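PDB 2P3E: diaminopimelate decarboxylase from Aquifex aeolicus, which catalyses the pyridoxal 5'-phosphate-dependent decarboxylation of meso-diaminopimelate to L-lysine, the last step of lysine biosynthesis by the diaminopimelate pathway, and works as a homodimer. Local coordinates for the interface of chains A and B. Coordinates in Å, arbitrary orientation; residue numbers count along the deposited sequence, not the author numbering. Chains: chain A/B, Diaminopimelate decarboxylase.

Contact 1: the interface of chains A and B. Residues chain A 414, 417, 420; chain B 69-71, 404-405.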
loop_
_atom_site.group_PDB
_atom_site.type_symbol
_atom_site.label_atom_id
_atom_site.label_comp_id
_atom_site.label_asym_id
_atom_site.label_seq_id
_atom_site.Cartn_x
_atom_site.Cartn_y
_atom_site.Cartn_z
ATOM N N VAL A 414 6.171 0.969 14.438
ATOM C CA VAL A 414 5.273 1.335 15.528
ATOM C C VAL A 414 5.813 2.476 16.418
ATOM O O VAL A 414 5.215 2.808 17.449
ATOM C CB VAL A 414 4.847 0.100 16.387
ATOM C CG1 VAL A 414 4.059 -0.903 15.543
ATOM C CG2 VAL A 414 6.063 -0.590 17.036
ATOM N N SER A 417 3.593 5.094 18.000
ATOM C CA SER A 417 2.714 4.584 19.066
ATOM C C SER A 417 3.464 4.403 20.419
ATOM O O SER A 417 2.847 4.085 21.443
ATOM C CB SER A 417 2.104 3.246 18.650
ATOM O OG SER A 417 1.058 3.436 17.710
ATOM N N ILE A 420 3.714 7.846 23.897
ATOM C CA ILE A 420 3.125 8.993 23.218
ATOM C C ILE A 420 2.222 9.829 24.124
ATOM O O ILE A 420 2.622 10.906 24.579
ATOM C CB ILE A 420 2.386 8.576 21.918
ATOM C CG1 ILE A 420 1.283 7.554 22.202
ATOM C CG2 ILE A 420 3.381 7.986 20.939
ATOM C CD1 ILE A 420 0.641 7.036 20.965
ATOM N N ASN B 69 -1.864 -2.061 15.613
ATOM C CA ASN B 69 -1.605 -1.030 16.629
ATOM C C ASN B 69 -1.358 -1.714 17.967
ATOM O O ASN B 69 -2.206 -2.481 18.423
ATOM C CB ASN B 69 -2.767 -0.023 16.729
ATOM C CG ASN B 69 -2.487 1.086 17.754
ATOM O OD1 ASN B 69 -2.406 0.826 18.954
ATOM N ND2 ASN B 69 -2.303 2.303 17.272
ATOM N N PRO B 70 -0.190 -1.455 18.601
ATOM C CA PRO B 70 0.137 -2.243 19.785
ATOM C C PRO B 70 -0.802 -2.015 20.970
ATOM O O PRO B 70 -0.990 -2.933 21.771
ATOM C CB PRO B 70 1.572 -1.826 20.147
ATOM C CG PRO B 70 1.860 -0.597 19.360
ATOM C CD PRO B 70 0.857 -0.486 18.239
ATOM N N HIS B 71 -1.378 -0.822 21.077
ATOM C CA HIS B 71 -2.363 -0.560 22.130
ATOM C C HIS B 71 -3.655 -1.353 21.912
ATOM O O HIS B 71 -4.270 -1.835 22.873
ATOM C CB HIS B 71 -2.635 0.950 22.268
ATOM C CG HIS B 71 -1.389 1.752 22.519
ATOM N ND1 HIS B 71 -0.746 1.765 23.742
ATOM C CD2 HIS B 71 -0.635 2.519 21.688
ATOM C CE1 HIS B 71 0.332 2.533 23.662
ATOM N NE2 HIS B 71 0.425 2.991 22.422
ATOM N N ILE B 404 -3.468 6.822 20.387
ATOM C CA ILE B 404 -2.774 5.518 20.308
ATOM C C ILE B 404 -1.749 5.408 19.134
ATOM O O ILE B 404 -0.953 4.460 19.071
ATOM C CB ILE B 404 -3.768 4.311 20.357
ATOM C CG1 ILE B 404 -4.779 4.381 19.200
ATOM C CG2 ILE B 404 -4.495 4.263 21.711
ATOM C CD1 ILE B 404 -5.462 3.062 18.898
ATOM N N ARG B 405 -1.749 6.406 18.256
ATOM C CA ARG B 405 -0.657 6.615 17.296
ATOM C C ARG B 405 -0.600 8.085 16.913
ATOM O O ARG B 405 -1.585 8.634 16.433
ATOM C CB ARG B 405 -0.827 5.750 16.033
ATOM C CG ARG B 405 0.445 5.752 15.158
ATOM C CD ARG B 405 0.292 4.953 13.862
ATOM N NE ARG B 405 1.483 5.148 13.020
ATOM C CZ ARG B 405 2.505 4.299 12.930
ATOM N NH1 ARG B 405 2.507 3.156 13.606
ATOM N NH2 ARG B 405 3.514 4.578 12.113
HETATM O O HOH W 1 1.243 1.631 15.581
#
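A:Ser417, in the 3-10 turn 415-417 that follows helix 410-414, lies between the last residues of strand 400-405 and the start of helix 70-78 of the other subunit, and main-chain carbonyls of both chains serve as acceptors. Its hydroxyl OG donates to the backbone oxygen O of B:Ile404 at 2.6 Å, lying in the carbonyl plane on a lone pair. That same B:Ile404 oxygen is approached differently from within its own chain: the amide nitrogen ND2 of B:Asn69 sits 3.1 Å from B:Ile404 O, well above the carbonyl plane, so that one acceptor takes two donors from distinct directions. On the other side of the serine, B:His71 presents its ring edge, and NE2 donates to the backbone O of A:Ser417 at 2.8 Å, with 158° at the hydrogen and the oxygen close to the ring plane. With an alanine in place of B:His71, the serine carbonyl would probably lose its NE2 donor, and the C-terminal turn a link to helix 70-78. B:Pro70 adds an apolar wall, its CG resting 3.9 Å from A:Ser417 CB. The hydroxyl is placed by a chi1 of -76°, which sets OG anti to the serine's own carbonyl carbon and brings it alongside CB and CG of B:Arg405. The poorly ordered A:Ile420, the last residue, lays CD1 against the B:Ile404 backbone. Beyond the serine, the extended B:Arg405 chain carries its guanidinium past A:Val414, and water 1, in the guanidinium plane, bridges B:Arg405 NH1 and A:Ser417 OG at 2.8 Å from each.

Contact 2: the interface of chains A and B. Residues chain A 405, 408, 412; chain B 413-417.
A:Arg405 reaches across to the end of helix 410-414 in the partner and grips one backbone oxygen, B:Ile413 O, with both terminal nitrogens. NH1 of A:Arg405 lies 2.8 Å from B:Ile413 O and NH2 of the same arginine 3.0 Å from it, an end-on fork in which the oxygen sits almost exactly in the guanidinium plane. NH1 also lies in the carbonyl plane, whereas NH2 is tilted 20° from it. The positive group thus meets the carbonyl end of the short helix, which may favour it slightly. One face of the guanidinium rests on B:Pro416, whose CD is offset toward the rim, and the proline continues beside the aliphatic stem, CB touching A:Arg405 CG at 3.7 Å. A:Tyr412 meets the same proline at about a right angle, with ring carbon CE1 3.8 Å from B:Pro416 CG, so arginine and tyrosine line adjacent sides of the pyrrolidine.

The second shell fixes the arginine's reach. With CG anti to the backbone N (chi1 -165°) and the chain extended as far as NE, the guanidinium is delivered well away from strand 400-405. A:Glu408 then forms a salt bridge within the subunit, its carboxylate OE2 lying 2.8 Å from A:Arg405 NH2 and using the anti lone pair; this is likely to limit rotation of the guanidinium and would partly balance its charge. The tyrosine hydroxyl stands at the guanidinium edge, at most a weak acceptor from NH2. Farther along, water 2 joins A:Arg405 NH1 to the hydroxyl OG of B:Ser417, which also packs against the arginine's CB and CG. By clamping the C-terminal turn of one subunit onto the other, the site helps hold the homodimer together.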
loop_
_atom_site.group_PDB
_atom_site.type_symbol
_atom_site.label_atom_id
_atom_site.label_comp_id
_atom_site.label_asym_id
_atom_site.label_seq_id
_atom_site.Cartn_x
_atom_site.Cartn_y
_atom_site.Cartn_z
ATOM N N ARG A 405 19.015 4.111 1.772
ATOM C CA ARG A 405 18.003 3.930 2.795
ATOM C C ARG A 405 18.319 2.668 3.574
ATOM O O ARG A 405 18.450 1.594 3.001
ATOM C CB ARG A 405 16.579 3.821 2.211
ATOM C CG ARG A 405 15.519 4.004 3.315
ATOM C CD ARG A 405 14.078 3.773 2.794
ATOM N NE ARG A 405 13.107 3.715 3.893
ATOM C CZ ARG A 405 12.380 4.746 4.332
ATOM N NH1 ARG A 405 12.466 5.947 3.762
ATOM N NH2 ARG A 405 11.523 4.563 5.342
ATOM N N GLU A 408 14.433 -0.940 7.486
ATOM C CA GLU A 408 13.696 -0.603 8.700
ATOM C C GLU A 408 13.728 -1.751 9.712
ATOM O O GLU A 408 14.036 -2.889 9.367
ATOM C CB GLU A 408 12.243 -0.269 8.358
ATOM C CG GLU A 408 12.091 0.985 7.511
ATOM C CD GLU A 408 10.758 1.079 6.823
ATOM O OE1 GLU A 408 9.883 0.215 7.064
ATOM O OE2 GLU A 408 10.594 2.037 6.043
ATOM N N TYR A 412 10.640 0.881 14.160
ATOM C CA TYR A 412 10.319 2.023 13.281
ATOM C C TYR A 412 8.825 2.058 12.889
ATOM O O TYR A 412 8.188 3.126 12.856
ATOM C CB TYR A 412 11.159 1.923 11.998
ATOM C CG TYR A 412 10.738 2.893 10.913
ATOM C CD1 TYR A 412 11.180 4.233 10.920
ATOM C CD2 TYR A 412 9.890 2.484 9.883
ATOM C CE1 TYR A 412 10.801 5.130 9.908
ATOM C CE2 TYR A 412 9.486 3.380 8.879
ATOM C CZ TYR A 412 9.956 4.676 8.883
ATOM O OH TYR A 412 9.544 5.531 7.884
ATOM N N ILE B 413 8.961 9.582 7.466
ATOM C CA ILE B 413 8.960 8.853 6.184
ATOM C C ILE B 413 10.393 8.576 5.694
ATOM O O ILE B 413 10.707 7.456 5.281
ATOM C CB ILE B 413 8.140 9.593 5.088
ATOM C CG1 ILE B 413 6.690 9.835 5.552
ATOM C CG2 ILE B 413 8.143 8.801 3.751
ATOM C CD1 ILE B 413 5.883 10.761 4.614
ATOM N N VAL B 414 11.249 9.599 5.731
ATOM C CA VAL B 414 12.600 9.465 5.158
ATOM C C VAL B 414 13.721 9.272 6.194
ATOM O O VAL B 414 14.902 9.280 5.838
ATOM C CB VAL B 414 12.933 10.650 4.194
ATOM C CG1 VAL B 414 11.954 10.648 3.002
ATOM C CG2 VAL B 414 12.872 11.975 4.923
ATOM N N GLU B 415 13.356 9.090 7.464
ATOM C CA GLU B 415 14.348 8.945 8.545
ATOM C C GLU B 415 15.438 7.888 8.272
ATOM O O GLU B 415 16.615 8.151 8.528
ATOM C CB GLU B 415 13.668 8.743 9.912
ATOM C CG GLU B 415 14.639 8.851 11.132
ATOM C CD GLU B 415 15.382 7.556 11.461
ATOM O OE1 GLU B 415 14.979 6.481 10.965
ATOM O OE2 GLU B 415 16.379 7.607 12.229
ATOM N N PRO B 416 15.067 6.694 7.746
ATOM C CA PRO B 416 16.097 5.691 7.406
ATOM C C PRO B 416 17.070 6.083 6.282
ATOM O O PRO B 416 18.057 5.369 6.055
ATOM C CB PRO B 416 15.260 4.473 6.996
ATOM C CG PRO B 416 13.965 4.664 7.784
ATOM C CD PRO B 416 13.713 6.125 7.591
ATOM N N SER B 417 16.802 7.199 5.608
ATOM C CA SER B 417 17.713 7.738 4.583
ATOM C C SER B 417 18.609 8.873 5.117
ATOM O O SER B 417 19.575 9.277 4.457
ATOM C CB SER B 417 16.922 8.240 3.366
ATOM O OG SER B 417 16.349 7.173 2.636
HETATM O O HOH W 2 13.837 7.408 1.806
#

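Contact 1 and contact 2 lie about 18 Å apart, centre to centre, in one two-fold symmetric interface, and they draw on the same elements with the chains exchanged: the end of strand 400-405 from one subunit, and helix 410-414 with the turn 415-417 from the other. Residues 405, 414 and 417 appear in both, so the two show complementary portions of one docking mode that occurs twice in the dimer. Their centres are about 27 and 22 Å from the predicted proton donor B:Cys348, measured to the chain B copy, which would fit a role in assembly more than in the chemistry. Each subunit's C-terminal segment thereby anchors its partner reciprocally.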